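Local coordinates for protein CymD (Pseudomonas putida, PDB 6Z34) that forms an outer-membrane channel of the FadL family that probably admits monoaromatic hydrocarbons to the cell by lateral diffusion during biodegradation, at residues I25-M30 against T38-G43; E129-L134 against S204-R209; F4-V9 against G356-Q361. One frame throughout, in Å; residues are numbered along the deposited sequence.

Contact 1 (I25-M30 against T38-G43); sequences IGAQGM and TQMQEG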
# COMPACT_ATOMS: atom_id res chain seq x y z
N ILE A 25 12.34 4.73 -12.46
CA ILE A 25 12.35 4.99 -11.03
C ILE A 25 13.29 3.99 -10.35
O ILE A 25 13.35 3.91 -9.12
CB ILE A 25 10.93 4.91 -10.42
CG1 ILE A 25 10.29 3.54 -10.63
CG2 ILE A 25 10.03 6.03 -10.95
CD1 ILE A 25 9.14 3.26 -9.58
N GLY A 26 14.02 3.22 -11.16
CA GLY A 26 14.94 2.23 -10.64
C GLY A 26 14.27 0.89 -10.39
O GLY A 26 13.24 0.54 -10.99
N ALA A 27 14.85 0.12 -9.46
CA ALA A 27 14.35 -1.22 -9.17
C ALA A 27 12.91 -1.22 -8.70
O ALA A 27 12.21 -2.23 -8.87
CB ALA A 27 15.21 -1.88 -8.10
N GLN A 28 12.45 -0.13 -8.07
CA GLN A 28 11.06 -0.06 -7.64
C GLN A 28 10.07 -0.19 -8.80
O GLN A 28 8.88 -0.41 -8.54
CB GLN A 28 10.83 1.25 -6.89
CG GLN A 28 11.56 1.28 -5.56
CD GLN A 28 12.99 1.76 -5.70
OE1 GLN A 28 13.55 1.78 -6.80
NE2 GLN A 28 13.59 2.13 -4.58
N GLY A 29 10.54 -0.11 -10.06
CA GLY A 29 9.65 -0.35 -11.18
C GLY A 29 8.95 -1.69 -11.10
O GLY A 29 7.84 -1.86 -11.60
N MET A 30 9.60 -2.68 -10.47
CA MET A 30 8.99 -3.95 -10.09
C MET A 30 7.57 -3.77 -9.53
O MET A 30 6.69 -4.62 -9.74
CB MET A 30 9.86 -4.65 -9.04
CG MET A 30 10.81 -5.66 -9.60
SD MET A 30 11.84 -6.55 -8.41
CE MET A 30 12.52 -5.23 -7.43
N THR A 38 13.83 -2.04 -18.08
CA THR A 38 14.75 -2.03 -19.22
C THR A 38 15.54 -0.73 -19.33
O THR A 38 16.54 -0.71 -20.05
CB THR A 38 14.02 -2.33 -20.54
OG1 THR A 38 13.03 -1.32 -20.83
CG2 THR A 38 13.37 -3.68 -20.49
N GLN A 39 15.14 0.33 -18.61
CA GLN A 39 15.90 1.58 -18.57
C GLN A 39 17.16 1.48 -17.71
O GLN A 39 18.07 2.30 -17.86
CB GLN A 39 15.01 2.72 -18.03
CG GLN A 39 14.46 3.70 -19.04
CD GLN A 39 13.37 3.10 -19.89
OE1 GLN A 39 12.22 2.98 -19.46
NE2 GLN A 39 13.72 2.72 -21.12
N MET A 40 17.23 0.51 -16.80
CA MET A 40 18.41 0.40 -15.95
C MET A 40 19.60 -0.13 -16.73
O MET A 40 19.44 -0.89 -17.68
CB MET A 40 18.14 -0.52 -14.75
CG MET A 40 16.96 -0.06 -13.89
SD MET A 40 16.59 -1.24 -12.59
CE MET A 40 17.88 -0.81 -11.42
N GLN A 41 20.80 0.26 -16.29
CA GLN A 41 22.04 -0.21 -16.91
C GLN A 41 22.21 -1.71 -16.71
O GLN A 41 21.68 -2.30 -15.76
CB GLN A 41 23.25 0.53 -16.33
CG GLN A 41 23.24 2.04 -16.53
CD GLN A 41 23.95 2.46 -17.80
OE1 GLN A 41 25.18 2.34 -17.90
NE2 GLN A 41 23.20 2.93 -18.79
N GLU A 42 22.95 -2.33 -17.62
CA GLU A 42 23.28 -3.74 -17.52
C GLU A 42 24.17 -3.96 -16.30
O GLU A 42 24.99 -3.10 -15.94
CB GLU A 42 23.99 -4.21 -18.79
CG GLU A 42 23.16 -4.05 -20.05
CD GLU A 42 23.79 -4.70 -21.28
OE1 GLU A 42 24.93 -4.32 -21.64
OE2 GLU A 42 23.16 -5.59 -21.89
N GLY A 43 23.99 -5.12 -15.66
CA GLY A 43 24.70 -5.51 -14.46
C GLY A 43 23.72 -5.99 -13.40
O GLY A 43 22.60 -6.40 -13.70
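G26 and M40 mark the closest backbone approach, with their CA atoms 6.6 Å apart. Neither backbone pairs with the other. Both segments lie in the N-terminal region that leads up to the first barrel strand, consistent with the plug that sits in the barrel lumen of FadL-family channels. I25-M30 runs into a 3-10 turn that starts at A27 and continues beyond M30. T38-G43 leads out of another one into barrel strand 43-58.

One side chain, M40, spans the gap. Its CG stands beside the backbone N and anti to the carbonyl carbon (chi1 -58°), and chi2 is extended. The chain then bends at chi3 (79°). The thioether is thereby laid over one face of the G26-A27 peptide group. M40 SD sits above G26 C at 3.8 Å. M40 CE has moved along the peptide to A27 N, 3.7 Å away. The methyl also meets the only side chain it reaches across the contact, with M40 CE 4.4 Å from A27 CB. No hydrogen bond crosses the contact, so it is van der Waals packing on a peptide face.

The peptide under the methionine is held by its own turn. G26 takes a positive phi, and its carbonyl receives the first 3-10 bond, G29 N to G26 O at 2.9 Å. M30 N to A27 O follows at 3.1 Å. G26 N makes a hydrogen bond with N24 OD1.

The barrel wall completes the setting. A27 and M40 both touch V88 of strand 80-91. M40 is buried, and M40 O accepts a hydrogen bond from NE of R90, on the same strand.

Contact 2 (E129-L134 against S204-R209); sequences ENYSRL and SADNHR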
# COMPACT_ATOMS: atom_id res chain seq x y z
N GLU A 129 -10.20 2.08 21.41
CA GLU A 129 -10.41 2.81 20.16
C GLU A 129 -10.82 1.86 19.04
O GLU A 129 -10.55 0.65 19.08
CB GLU A 129 -9.13 3.55 19.76
CG GLU A 129 -9.06 4.99 20.18
CD GLU A 129 -8.23 5.82 19.22
OE1 GLU A 129 -7.36 5.24 18.53
OE2 GLU A 129 -8.45 7.05 19.16
N ASN A 130 -11.44 2.42 18.01
CA ASN A 130 -11.65 1.70 16.76
C ASN A 130 -10.48 1.97 15.84
O ASN A 130 -10.21 3.12 15.48
CB ASN A 130 -12.96 2.12 16.10
CG ASN A 130 -14.16 1.47 16.76
OD1 ASN A 130 -14.73 0.52 16.25
ND2 ASN A 130 -14.52 1.98 17.93
N TYR A 131 -9.78 0.91 15.44
CA TYR A 131 -8.60 1.09 14.62
C TYR A 131 -8.34 -0.16 13.82
O TYR A 131 -8.81 -1.26 14.13
CB TYR A 131 -7.36 1.42 15.47
CG TYR A 131 -6.87 0.23 16.26
CD1 TYR A 131 -7.50 -0.15 17.44
CD2 TYR A 131 -5.79 -0.52 15.81
CE1 TYR A 131 -7.05 -1.24 18.16
CE2 TYR A 131 -5.34 -1.61 16.53
CZ TYR A 131 -5.97 -1.97 17.70
OH TYR A 131 -5.51 -3.05 18.40
N SER A 132 -7.56 0.02 12.76
CA SER A 132 -7.10 -1.11 11.96
C SER A 132 -5.70 -0.77 11.48
O SER A 132 -5.51 0.25 10.82
CB SER A 132 -8.04 -1.36 10.80
OG SER A 132 -7.69 -2.56 10.14
N ARG A 133 -4.74 -1.61 11.83
CA ARG A 133 -3.39 -1.52 11.27
C ARG A 133 -3.24 -2.60 10.21
O ARG A 133 -3.49 -3.78 10.48
CB ARG A 133 -2.33 -1.69 12.36
CG ARG A 133 -0.88 -1.61 11.83
CD ARG A 133 0.12 -2.20 12.83
NE ARG A 133 1.50 -2.13 12.35
CZ ARG A 133 2.53 -2.80 12.88
NH1 ARG A 133 2.33 -3.61 13.92
NH2 ARG A 133 3.75 -2.68 12.38
N LEU A 134 -2.81 -2.19 9.02
CA LEU A 134 -2.67 -3.06 7.88
C LEU A 134 -1.20 -3.15 7.51
O LEU A 134 -0.55 -2.13 7.25
CB LEU A 134 -3.50 -2.54 6.70
CG LEU A 134 -3.28 -3.14 5.31
CD1 LEU A 134 -3.67 -4.61 5.32
CD2 LEU A 134 -4.09 -2.36 4.28
N SER A 204 -10.88 -7.30 19.91
CA SER A 204 -9.48 -6.92 19.96
C SER A 204 -8.67 -8.02 19.29
O SER A 204 -8.84 -9.20 19.61
CB SER A 204 -9.02 -6.72 21.41
OG SER A 204 -7.63 -6.43 21.47
N ALA A 205 -7.79 -7.64 18.35
CA ALA A 205 -7.05 -8.67 17.61
C ALA A 205 -5.71 -8.05 17.22
O ALA A 205 -5.50 -7.58 16.09
CB ALA A 205 -7.83 -9.19 16.41
N ASP A 206 -4.77 -8.07 18.17
CA ASP A 206 -3.56 -7.26 18.10
C ASP A 206 -2.38 -8.07 18.62
O ASP A 206 -2.39 -8.50 19.78
CB ASP A 206 -3.74 -5.98 18.91
CG ASP A 206 -2.89 -4.84 18.41
OD1 ASP A 206 -1.92 -5.09 17.67
OD2 ASP A 206 -3.20 -3.68 18.75
N ASN A 207 -1.36 -8.27 17.76
CA ASN A 207 -0.08 -8.86 18.15
C ASN A 207 0.54 -8.16 19.35
O ASN A 207 1.20 -8.81 20.18
CB ASN A 207 0.93 -8.78 16.98
CG ASN A 207 0.70 -9.84 15.91
OD1 ASN A 207 0.24 -9.54 14.81
ND2 ASN A 207 1.05 -11.09 16.23
N HIS A 208 0.37 -6.84 19.46
CA HIS A 208 1.06 -6.06 20.47
C HIS A 208 0.35 -6.01 21.81
O HIS A 208 0.97 -5.64 22.81
CB HIS A 208 1.29 -4.64 19.96
CG HIS A 208 2.46 -4.51 19.04
ND1 HIS A 208 3.73 -4.93 19.39
CD2 HIS A 208 2.56 -4.04 17.78
CE1 HIS A 208 4.55 -4.71 18.39
NE2 HIS A 208 3.87 -4.17 17.39
N ARG A 209 -0.94 -6.37 21.87
CA ARG A 209 -1.68 -6.35 23.12
C ARG A 209 -1.92 -7.74 23.69
O ARG A 209 -2.19 -7.86 24.89
CB ARG A 209 -3.02 -5.61 22.94
CG ARG A 209 -2.87 -4.15 22.49
CD ARG A 209 -4.18 -3.38 22.49
NE ARG A 209 -4.80 -3.29 23.81
CZ ARG A 209 -4.66 -2.27 24.65
NH1 ARG A 209 -5.26 -2.28 25.84
NH2 ARG A 209 -3.91 -1.23 24.32
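Y131 reaches D206 across the intervening strand 151-171, which pairs with both strand 131-146 and strand 198-229 in this part of the antiparallel barrel. The tyrosine CG lies between the backbone N and the carbonyl carbon (chi1 72°), and this swings the ring from CB toward the second segment. Along one edge, in the ring plane, is the carbonyl O of E129, whose hydrogen bond is with Y202 OH. Farther out the carboxylate comes in at the opposite end of the ring. Y131 CZ is 3.4 Å from D206 OD2. At the tip, Y131 OH donates to D206 OD2 at 2.4 Å. This is very short, and the exact value of both distances is doubtful. The ring and carboxylate planes are 43° apart. R209 CD brushes Y131 OH at 4.3 Å.

The other carboxylate oxygen, D206 OD1, faces its own turn and takes a weak bond from H208 N at 3.4 Å, as in an Asx turn. Separately, R133 NH1 comes to the edge of the H208 ring, 3.8 Å from H208 NE2, with the two planes 18° apart.

If the short tyrosine bond is real, it would probably help stabilise a charged D206 carboxylate. R133 lies too far for a salt bridge to it and has D104 as its partner. R133 may slightly disfavour a protonated H208, though that salt bridge would temper this.

Contact 3 (F4-V9 against G356-Q361); sequences FNLVGV and GVHYAQ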
# COMPACT_ATOMS: atom_id res chain seq x y z
N PHE A 4 0.20 0.90 -0.66
CA PHE A 4 0.56 2.08 0.12
C PHE A 4 -0.51 3.15 -0.01
O PHE A 4 -1.71 2.87 0.07
CB PHE A 4 1.90 2.66 -0.37
CG PHE A 4 3.09 2.32 0.49
CD1 PHE A 4 3.89 1.24 0.17
CD2 PHE A 4 3.44 3.12 1.57
CE1 PHE A 4 5.01 0.94 0.93
CE2 PHE A 4 4.56 2.82 2.34
CZ PHE A 4 5.34 1.73 2.02
N ASN A 5 -0.06 4.38 -0.21
CA ASN A 5 -0.87 5.46 -0.77
C ASN A 5 0.02 6.09 -1.83
O ASN A 5 1.02 6.73 -1.48
CB ASN A 5 -1.28 6.48 0.30
CG ASN A 5 -0.13 6.85 1.23
OD1 ASN A 5 -0.07 6.39 2.37
ND2 ASN A 5 0.77 7.70 0.76
N LEU A 6 -0.31 5.87 -3.11
CA LEU A 6 0.59 6.26 -4.19
C LEU A 6 1.02 7.71 -4.04
O LEU A 6 0.54 8.60 -4.75
CB LEU A 6 -0.04 6.01 -5.56
CG LEU A 6 0.67 6.17 -6.94
CD1 LEU A 6 0.90 7.62 -7.41
CD2 LEU A 6 1.95 5.31 -7.05
N VAL A 7 1.86 7.95 -3.04
CA VAL A 7 2.92 8.95 -3.15
C VAL A 7 4.06 8.38 -3.97
O VAL A 7 5.02 9.09 -4.28
CB VAL A 7 3.31 9.40 -1.72
CG1 VAL A 7 4.50 10.36 -1.71
CG2 VAL A 7 2.11 10.08 -1.06
N GLY A 8 3.94 7.12 -4.40
CA GLY A 8 4.92 6.47 -5.27
C GLY A 8 5.58 5.29 -4.58
O GLY A 8 5.24 4.91 -3.46
N VAL A 9 6.53 4.68 -5.29
CA VAL A 9 7.32 3.57 -4.77
C VAL A 9 8.80 3.95 -4.82
O VAL A 9 9.39 4.02 -5.91
CB VAL A 9 7.07 2.27 -5.55
CG1 VAL A 9 7.72 1.11 -4.81
CG2 VAL A 9 5.59 2.03 -5.72
N GLY A 356 7.76 17.34 -6.70
CA GLY A 356 6.54 16.78 -7.25
C GLY A 356 5.30 17.23 -6.53
O GLY A 356 5.35 17.73 -5.40
N VAL A 357 4.16 17.03 -7.20
CA VAL A 357 2.84 17.31 -6.66
C VAL A 357 1.97 16.09 -6.88
O VAL A 357 2.01 15.47 -7.95
CB VAL A 357 2.21 18.56 -7.32
CG1 VAL A 357 0.83 18.80 -6.75
CG2 VAL A 357 3.07 19.77 -7.10
N HIS A 358 1.15 15.78 -5.89
CA HIS A 358 0.30 14.61 -5.91
C HIS A 358 -1.12 15.03 -5.54
O HIS A 358 -1.32 15.80 -4.60
CB HIS A 358 0.87 13.58 -4.93
CG HIS A 358 0.04 12.35 -4.79
ND1 HIS A 358 -0.88 12.18 -3.78
CD2 HIS A 358 0.00 11.22 -5.53
CE1 HIS A 358 -1.45 11.00 -3.91
NE2 HIS A 358 -0.93 10.40 -4.96
N TYR A 359 -2.11 14.54 -6.30
CA TYR A 359 -3.51 14.91 -6.08
C TYR A 359 -4.39 13.68 -6.29
O TYR A 359 -4.47 13.15 -7.40
CB TYR A 359 -3.95 16.04 -7.01
CG TYR A 359 -5.41 16.44 -6.91
CD1 TYR A 359 -6.41 15.74 -7.59
CD2 TYR A 359 -5.80 17.54 -6.16
CE1 TYR A 359 -7.73 16.11 -7.52
CE2 TYR A 359 -7.13 17.91 -6.07
CZ TYR A 359 -8.08 17.19 -6.75
OH TYR A 359 -9.40 17.57 -6.65
N ALA A 360 -5.06 13.26 -5.22
CA ALA A 360 -5.94 12.10 -5.24
C ALA A 360 -7.36 12.53 -4.89
O ALA A 360 -7.57 13.35 -4.00
CB ALA A 360 -5.46 11.04 -4.26
N GLN A 361 -8.33 11.99 -5.62
CA GLN A 361 -9.72 12.39 -5.45
C GLN A 361 -10.62 11.28 -5.95
O GLN A 361 -10.26 10.54 -6.88
CB GLN A 361 -10.00 13.69 -6.21
CG GLN A 361 -11.45 14.10 -6.28
CD GLN A 361 -12.00 14.45 -4.92
OE1 GLN A 361 -12.39 13.58 -4.14
NE2 GLN A 361 -12.03 15.74 -4.63
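H358 projects from barrel strand 351-362 toward L6 and V7 of the N-terminal segment, which runs without regular structure inside the barrel. The closest CA atoms are those of V7 and H358, at 6.8 Å.

Packing is the more plausible part of the contact, though the ring's exact place is uncertain because it clashes with L6 O. H358 CG is anti to the backbone N (chi1 177°), which carries the imidazole away from the strand. V7 CA lies over one face of this ring. L6 adds one branch of its side chain, with L6 CD1 4.1 Å from H358 NE2. The two side chains approach at a slant. Strand 336-347 adjoins both: L6 and H358 each touch S340, and H358 also touches V338.

The polar approach is doubtful. L6 O is modelled 2.3 Å from H358 NE2, with a poor angle, and it also clashes with CD2. It does not qualify as a hydrogen bond.

Backbone bonds fix the base of the histidine, since H358 pairs with S380 of strand 378-388.

The contact is a buried meeting of plug and wall. Its chemistry is consistent with an imidazole packed near the plug backbone and L6, but the clashing model gives no firm polar link.

Overall arrangement
The N-terminal segment 4-9 opens contact 3, which closes only at strand 351-362, after most of the barrel has been built. Contact 3 ties this segment to the barrel wall. Contacts 1 and 2 both fall within that long loop. They follow one another, and no two contacts cross. Contact 1 closes a short loop in the plug just before strand 43-58. Contact 2 joins the start of strand 131-146 to the loop within 198-229. Contacts 1 and 3 touch through the plug, where Q28 CB lies 3.3 Å from V9 O. The centre of contact 2 is 37 Å from that of contact 1, and its nearest atoms are about 7 Å from those of contact 3.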